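Local atomic coordinates of terminal uridylyltransferase 1 (Trypanosoma brucei, PDB entry 5HZD), a protein that adds uridines from UTP to the 3' hydroxyl of guide RNAs, ribosomal RNAs and some mRNAs, and takes part in mitochondrial RNA editing. Residues V194-I199 with E245-A250; R200-G205 with S237-A242. All coordinates share one frame; numbering follows the deposited sequence.

Contact 1: residues V194-I199 with E245-A250; sequences VVARSI and ESTTAA
R197 and A250 carry the tightly packed part of the contact: R197 CB sits 3.4 Å from S246 O, and A250 turns its CB toward R197, nearest to the carbonyl group, with the methyl 3.6 Å from R197 O. I199 closes the same buried side through its CG2 branch, which reaches A250 O at 3.7 Å and lies 4.2 Å from A250 CB. Next to them, T247 directs CG2 at A196 O, 3.8 Å away, while its OG1 is hydrogen-bonded to E279. These meetings are by van der Waals contact, since the polar bonds of both segments are made within them or to other residues.

The contact joins the turn before strand 198-203, and the start of that strand, to the first turn of helix 247-254; the helix follows directly on strand 239-244, the neighbour of 198-203 in a four-stranded antiparallel sheet. S246 is the N-cap of that helix: its OG accepts A249 N at 3.0 Å with an N-H...O angle of 171°. S198 OG donates to V194 O at 2.7 Å from above the carbonyl plane, 40° out of it, tying the turn to the strand's first residue.

Looser packing begins further out along R197. Its chi1 of 52° puts CG between the backbone N and the carbonyl carbon; the chain then runs extended past the backbone of E245, whose CB is directed away, with R197 CD 3.8 Å from E245 O. Beyond this, the guanidinium has V194 CA over one face, toward its rim, and NH1 is hydrogen-bonded to Q229 and to L244 O.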
ATOM      1  N   VAL A 194       8.824  28.289  10.856  1.00 37.62           N
ATOM      2  CA  VAL A 194       7.761  29.279  10.948  1.00 32.98           C
ATOM      3  C   VAL A 194       7.019  29.510   9.617  1.00 31.11           C
ATOM      4  O   VAL A 194       5.801  29.663   9.601  1.00 28.91           O
ATOM      5  CB  VAL A 194       8.320  30.593  11.531  1.00 38.39           C
ATOM      6  CG1 VAL A 194       9.500  31.079  10.705  1.00 42.72           C
ATOM      7  CG2 VAL A 194       7.243  31.656  11.617  1.00 36.08           C
ATOM      8  N   VAL A 195       7.750  29.537   8.513  1.00 27.82           N
ATOM      9  CA  VAL A 195       7.158  29.800   7.198  1.00 31.16           C
ATOM     10  C   VAL A 195       6.145  28.716   6.803  1.00 26.32           C
ATOM     11  O   VAL A 195       5.083  29.001   6.241  1.00 24.59           O
ATOM     12  CB  VAL A 195       8.272  29.877   6.132  1.00 36.50           C
ATOM     13  CG1 VAL A 195       7.696  30.072   4.772  1.00 36.11           C
ATOM     14  CG2 VAL A 195       9.231  31.013   6.463  1.00 39.78           C
ATOM     15  N   ALA A 196       6.480  27.469   7.103  1.00 23.25           N
ATOM     16  CA  ALA A 196       5.595  26.356   6.776  1.00 24.17           C
ATOM     17  C   ALA A 196       4.287  26.372   7.574  1.00 23.21           C
ATOM     18  O   ALA A 196       3.279  25.808   7.135  1.00 20.54           O
ATOM     19  CB  ALA A 196       6.322  25.043   6.981  1.00 25.27           C
ATOM     20  N   ARG A 197       4.289  27.008   8.743  1.00 23.68           N
ATOM     21  CA  ARG A 197       3.054  27.113   9.514  1.00 22.22           C
ATOM     22  C   ARG A 197       2.457  28.507   9.433  1.00 21.30           C
ATOM     23  O   ARG A 197       1.663  28.896  10.289  1.00 21.17           O
ATOM     24  CB  ARG A 197       3.232  26.661  10.970  1.00 26.49           C
ATOM     25  CG  ARG A 197       4.383  27.306  11.712  1.00 31.82           C
ATOM     26  CD  ARG A 197       4.690  26.519  12.989  1.00 34.19           C
ATOM     27  NE  ARG A 197       5.916  26.996  13.621  1.00 35.69           N
ATOM     28  CZ  ARG A 197       5.970  28.027  14.458  1.00 36.37           C
ATOM     29  NH1 ARG A 197       4.865  28.689  14.773  1.00 33.02           N
ATOM     30  NH2 ARG A 197       7.127  28.396  14.989  1.00 37.38           N
ATOM     31  N   SER A 198       2.804  29.225   8.373  1.00 21.68           N
ATOM     32  CA  SER A 198       2.204  30.534   8.104  1.00 19.09           C
ATOM     33  C   SER A 198       1.364  30.530   6.836  1.00 21.15           C
ATOM     34  O   SER A 198       1.661  29.808   5.878  1.00 20.08           O
ATOM     35  CB  SER A 198       3.278  31.599   7.964  1.00 23.47           C
ATOM     36  OG  SER A 198       4.074  31.646   9.151  1.00 25.38           O
ATOM     37  N   ILE A 199       0.325  31.354   6.833  1.00 19.56           N
ATOM     38  CA  ILE A 199      -0.569  31.463   5.678  1.00 20.18           C
ATOM     39  C   ILE A 199      -0.834  32.931   5.371  1.00 21.40           C
ATOM     40  O   ILE A 199      -0.539  33.816   6.175  1.00 19.84           O
ATOM     41  CB  ILE A 199      -1.922  30.761   5.936  1.00 19.70           C
ATOM     42  CG1 ILE A 199      -2.609  31.392   7.149  1.00 20.15           C
ATOM     43  CG2 ILE A 199      -1.723  29.249   6.139  1.00 21.59           C
ATOM     44  CD1 ILE A 199      -3.929  30.739   7.516  1.00 20.82           C
ATOM     45  N   GLU A 245       0.451  27.841  15.440  1.00 22.85           N
ATOM     46  CA  GLU A 245       1.350  27.114  16.353  1.00 27.31           C
ATOM     47  C   GLU A 245       1.950  25.859  15.722  1.00 29.72           C
ATOM     48  O   GLU A 245       2.979  25.341  16.193  1.00 28.28           O
ATOM     49  CB  GLU A 245       0.613  26.754  17.645  1.00 29.56           C
ATOM     50  CG  GLU A 245      -0.478  25.714  17.474  1.00 35.26           C
ATOM     51  CD  GLU A 245      -1.269  25.477  18.750  1.00 45.43           C
ATOM     52  OE1 GLU A 245      -2.391  24.927  18.664  1.00 50.26           O
ATOM     53  OE2 GLU A 245      -0.768  25.842  19.838  1.00 50.92           O
ATOM     54  N   SER A 246       1.318  25.371  14.658  1.00 23.73           N
ATOM     55  CA  SER A 246       1.761  24.139  14.011  1.00 20.67           C
ATOM     56  C   SER A 246       1.312  24.157  12.559  1.00 19.87           C
ATOM     57  O   SER A 246       0.490  24.977  12.169  1.00 21.20           O
ATOM     58  CB  SER A 246       1.160  22.926  14.709  1.00 22.91           C
ATOM     59  OG  SER A 246      -0.226  22.822  14.443  1.00 21.64           O
ATOM     60  N   THR A 247       1.865  23.253  11.758  1.00 19.37           N
ATOM     61  CA  THR A 247       1.419  23.114  10.369  1.00 18.85           C
ATOM     62  C   THR A 247      -0.019  22.640  10.286  1.00 16.70           C
ATOM     63  O   THR A 247      -0.730  22.973   9.347  1.00 16.23           O
ATOM     64  CB  THR A 247       2.324  22.131   9.593  1.00 20.22           C
ATOM     65  OG1 THR A 247       2.494  20.940  10.371  1.00 21.42           O
ATOM     66  CG2 THR A 247       3.690  22.755   9.333  1.00 20.08           C
ATOM     67  N   THR A 248      -0.467  21.832  11.240  1.00 16.58           N
ATOM     68  CA  THR A 248      -1.849  21.387  11.217  1.00 17.81           C
ATOM     69  C   THR A 248      -2.786  22.561  11.545  1.00 16.76           C
ATOM     70  O   THR A 248      -3.818  22.741  10.880  1.00 18.84           O
ATOM     71  CB  THR A 248      -2.077  20.206  12.173  1.00 21.94           C
ATOM     72  OG1 THR A 248      -1.191  19.136  11.802  1.00 20.21           O
ATOM     73  CG2 THR A 248      -3.488  19.705  12.075  1.00 19.99           C
ATOM     74  N   ALA A 249      -2.432  23.357  12.553  1.00 17.63           N
ATOM     75  CA  ALA A 249      -3.228  24.552  12.824  1.00 17.53           C
ATOM     76  C   ALA A 249      -3.255  25.481  11.616  1.00 17.95           C
ATOM     77  O   ALA A 249      -4.254  26.158  11.383  1.00 19.47           O
ATOM     78  CB  ALA A 249      -2.705  25.309  14.062  1.00 20.30           C
ATOM     79  N   ALA A 250      -2.172  25.520  10.844  1.00 17.21           N
ATOM     80  CA  ALA A 250      -2.112  26.403   9.688  1.00 15.84           C
ATOM     81  C   ALA A 250      -3.122  25.970   8.624  1.00 18.40           C
ATOM     82  O   ALA A 250      -3.780  26.805   8.008  1.00 16.82           O
ATOM     83  CB  ALA A 250      -0.709  26.466   9.112  1.00 17.70           C
TER

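Contact 2: residues R200-G205 with S237-A242; sequences RFILNG and SDMMSA
Strands 200-203 and 239-242 run antiparallel, 170° between their directions and 4.6 Å apart at closest approach, with F201 and M240 forming a hydrogen-bonded pair flanked by the non-hydrogen-bonded pairs R200-S241 and I202-M239. They belong to the two inner strands of a four-stranded antiparallel sheet, in which 228-233 flanks 239-244 and 267-271 flanks 198-203; the sheet is part of an insertion in the catalytic domain. F201 N donates to M240 O at 2.7 Å, M240 N returns a bond to F201 O, and L203 N reaches D238 O from above the carbonyl plane.

Alternation of side chains sends F201 and M240 to the face where helix 209-223 packs. The two lie side by side, pointing the same way, and M240 CE comes 3.8 Å from F201 CD1, while M240 O sits in the ring plane at the edge. V219 of the helix touches F201, and L215 touches M240.

R200, I202, M239 and S241 occupy the other face. M239 has CG anti to the backbone N (chi1 176°), and its CG meets I202 CD1 at 3.5 Å, the two side chains running alongside each other. R200 instead crosses M239 obliquely: the bend at chi2 (114°) places R200 CD 3.4 Å from M239 SD and 3.2 Å from S241 OG. Its guanidinium is held more firmly from outside, by NH2 bonding to A272 O.

At the far end, D238 sets CB 3.5 Å from G205 O, a buried oxygen without a hydrogen-bond partner in the model, while OD1 of D238 bonds to T236 and N234. Back at R200, NH1 directs a weak hydrogen bond to M239 SD, 3.6 Å long.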
ATOM      1  N   ARG A 200      -1.413  33.192   4.208  1.00 18.42           N
ATOM      2  CA  ARG A 200      -1.695  34.537   3.784  1.00 19.87           C
ATOM      3  C   ARG A 200      -3.106  34.596   3.236  1.00 19.65           C
ATOM      4  O   ARG A 200      -3.464  33.797   2.376  1.00 20.09           O
ATOM      5  CB  ARG A 200      -0.764  34.888   2.643  1.00 26.26           C
ATOM      6  CG  ARG A 200      -0.444  36.335   2.559  1.00 41.93           C
ATOM      7  CD  ARG A 200       1.036  36.563   2.842  1.00 50.66           C
ATOM      8  NE  ARG A 200       1.882  35.662   2.067  1.00 52.36           N
ATOM      9  CZ  ARG A 200       2.055  35.738   0.751  1.00 55.97           C
ATOM     10  NH1 ARG A 200       1.432  36.673   0.042  1.00 54.82           N
ATOM     11  NH2 ARG A 200       2.851  34.870   0.141  1.00 60.81           N
ATOM     12  N   PHE A 201      -3.886  35.556   3.708  1.00 18.63           N
ATOM     13  CA  PHE A 201      -5.169  35.812   3.082  1.00 18.66           C
ATOM     14  C   PHE A 201      -5.041  37.023   2.163  1.00 20.80           C
ATOM     15  O   PHE A 201      -4.684  38.102   2.627  1.00 22.27           O
ATOM     16  CB  PHE A 201      -6.199  36.114   4.164  1.00 20.54           C
ATOM     17  CG  PHE A 201      -6.472  34.959   5.082  1.00 18.43           C
ATOM     18  CD1 PHE A 201      -5.672  34.732   6.202  1.00 18.83           C
ATOM     19  CD2 PHE A 201      -7.559  34.114   4.847  1.00 20.31           C
ATOM     20  CE1 PHE A 201      -5.934  33.659   7.043  1.00 19.03           C
ATOM     21  CE2 PHE A 201      -7.833  33.054   5.694  1.00 19.90           C
ATOM     22  CZ  PHE A 201      -7.017  32.820   6.794  1.00 20.85           C
ATOM     23  N   ILE A 202      -5.364  36.879   0.870  1.00 20.66           N
ATOM     24  CA  ILE A 202      -5.431  38.031  -0.023  1.00 19.62           C
ATOM     25  C   ILE A 202      -6.891  38.433  -0.169  1.00 20.84           C
ATOM     26  O   ILE A 202      -7.724  37.588  -0.512  1.00 21.21           O
ATOM     27  CB  ILE A 202      -4.885  37.691  -1.427  1.00 23.08           C
ATOM     28  CG1 ILE A 202      -3.441  37.194  -1.313  1.00 29.65           C
ATOM     29  CG2 ILE A 202      -5.006  38.870  -2.363  1.00 24.46           C
ATOM     30  CD1 ILE A 202      -2.576  38.100  -0.555  1.00 38.66           C
ATOM     31  N   LEU A 203      -7.187  39.694   0.099  1.00 20.91           N
ATOM     32  CA  LEU A 203      -8.558  40.188   0.014  1.00 20.69           C
ATOM     33  C   LEU A 203      -8.781  40.909  -1.294  1.00 23.93           C
ATOM     34  O   LEU A 203      -7.848  41.493  -1.858  1.00 26.24           O
ATOM     35  CB  LEU A 203      -8.848  41.159   1.175  1.00 21.19           C
ATOM     36  CG  LEU A 203      -9.024  40.538   2.566  1.00 22.07           C
ATOM     37  CD1 LEU A 203      -7.716  39.946   3.129  1.00 30.09           C
ATOM     38  CD2 LEU A 203      -9.596  41.593   3.503  1.00 22.25           C
ATOM     39  N   ASN A 204     -10.028  40.926  -1.767  1.00 21.34           N
ATOM     40  CA  ASN A 204     -10.331  41.614  -3.020  1.00 22.42           C
ATOM     41  C   ASN A 204     -10.546  43.128  -2.922  1.00 22.95           C
ATOM     42  O   ASN A 204     -10.901  43.793  -3.899  1.00 26.65           O
ATOM     43  CB  ASN A 204     -11.506  40.916  -3.739  1.00 24.39           C
ATOM     44  CG  ASN A 204     -12.805  41.107  -3.008  1.00 28.32           C
ATOM     45  OD1 ASN A 204     -12.809  41.534  -1.852  1.00 23.97           O
ATOM     46  ND2 ASN A 204     -13.914  40.797  -3.663  1.00 26.66           N
ATOM     47  N   GLY A 205     -10.332  43.691  -1.732  1.00 22.63           N
ATOM     48  CA  GLY A 205     -10.404  45.118  -1.524  1.00 23.40           C
ATOM     49  C   GLY A 205      -9.874  45.366  -0.130  1.00 23.48           C
ATOM     50  O   GLY A 205      -9.509  44.423   0.554  1.00 23.24           O
ATOM     51  N   SER A 237      -4.205  47.115   3.914  1.00 31.95           N
ATOM     52  CA  SER A 237      -5.266  46.351   4.573  1.00 30.46           C
ATOM     53  C   SER A 237      -5.963  45.379   3.638  1.00 27.53           C
ATOM     54  O   SER A 237      -7.174  45.141   3.780  1.00 25.72           O
ATOM     55  CB  SER A 237      -6.312  47.283   5.191  1.00 37.21           C
ATOM     56  OG  SER A 237      -5.773  48.014   6.280  1.00 45.87           O
ATOM     57  N   ASP A 238      -5.226  44.820   2.684  1.00 23.47           N
ATOM     58  CA  ASP A 238      -5.816  43.840   1.763  1.00 23.98           C
ATOM     59  C   ASP A 238      -5.069  42.524   1.730  1.00 24.46           C
ATOM     60  O   ASP A 238      -5.304  41.668   0.873  1.00 24.63           O
ATOM     61  CB  ASP A 238      -6.026  44.422   0.345  1.00 25.98           C
ATOM     62  CG  ASP A 238      -4.758  45.033  -0.243  1.00 35.18           C
ATOM     63  OD1 ASP A 238      -3.659  44.831   0.327  1.00 35.53           O
ATOM     64  OD2 ASP A 238      -4.872  45.710  -1.288  1.00 38.60           O
ATOM     65  N   MET A 239      -4.183  42.337   2.702  1.00 24.40           N
ATOM     66  CA  MET A 239      -3.560  41.062   2.904  1.00 24.68           C
ATOM     67  C   MET A 239      -3.306  40.883   4.385  1.00 25.84           C
ATOM     68  O   MET A 239      -2.762  41.767   5.038  1.00 26.53           O
ATOM     69  CB  MET A 239      -2.246  40.954   2.129  1.00 27.91           C
ATOM     70  CG  MET A 239      -1.543  39.656   2.408  1.00 35.24           C
ATOM     71  SD  MET A 239       0.043  39.581   1.570  1.00 60.31           S
ATOM     72  CE  MET A 239       0.863  41.001   2.292  1.00 54.35           C
ATOM     73  N   MET A 240      -3.721  39.746   4.918  1.00 20.77           N
ATOM     74  CA  MET A 240      -3.439  39.413   6.309  1.00 22.47           C
ATOM     75  C   MET A 240      -2.610  38.149   6.337  1.00 23.56           C
ATOM     76  O   MET A 240      -2.944  37.148   5.718  1.00 19.94           O
ATOM     77  CB  MET A 240      -4.715  39.178   7.124  1.00 20.71           C
ATOM     78  CG  MET A 240      -4.437  39.064   8.646  1.00 22.94           C
ATOM     79  SD  MET A 240      -5.859  38.509   9.612  1.00 24.49           S
ATOM     80  CE  MET A 240      -5.710  36.722   9.451  1.00 22.58           C
ATOM     81  N   SER A 241      -1.513  38.176   7.078  1.00 24.20           N
ATOM     82  CA  SER A 241      -0.714  36.971   7.254  1.00 26.82           C
ATOM     83  C   SER A 241      -0.895  36.462   8.676  1.00 24.84           C
ATOM     84  O   SER A 241      -1.185  37.241   9.582  1.00 22.99           O
ATOM     85  CB  SER A 241       0.764  37.269   7.023  1.00 31.77           C
ATOM     86  OG  SER A 241       0.976  37.862   5.757  1.00 33.42           O
ATOM     87  N   ALA A 242      -0.726  35.163   8.867  1.00 22.65           N
ATOM     88  CA  ALA A 242      -0.882  34.583  10.191  1.00 21.87           C
ATOM     89  C   ALA A 242       0.098  33.443  10.347  1.00 23.34           C
ATOM     90  O   ALA A 242       0.247  32.597   9.444  1.00 22.77           O
ATOM     91  CB  ALA A 242      -2.302  34.071  10.389  1.00 24.59           C
TER

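In the fold
Contacts 1 and 2, centres 16 Å apart, use consecutive parts of strand 198-203. Along the chain the order is 194-199, 200-205, 237-242, 245-250. They meet at I199 N and A242 O, 2.9 Å apart and probably hydrogen-bonded. Contact 2 joins the sheet's inner strands, whereas contact 1 brings the helix that follows strand 239-244 back against the beginning of 198-203. Their centres lie about 40 and 29 Å from the chain's centre, away from the annotated sites. In sequence this sheet and helix 209-223 fall between strands 174-177 and 285-288, neighbours in the five-stranded sheet that carries D123 and D125: an insertion in the catalytic domain, consistent with the middle domain of editing TUTases.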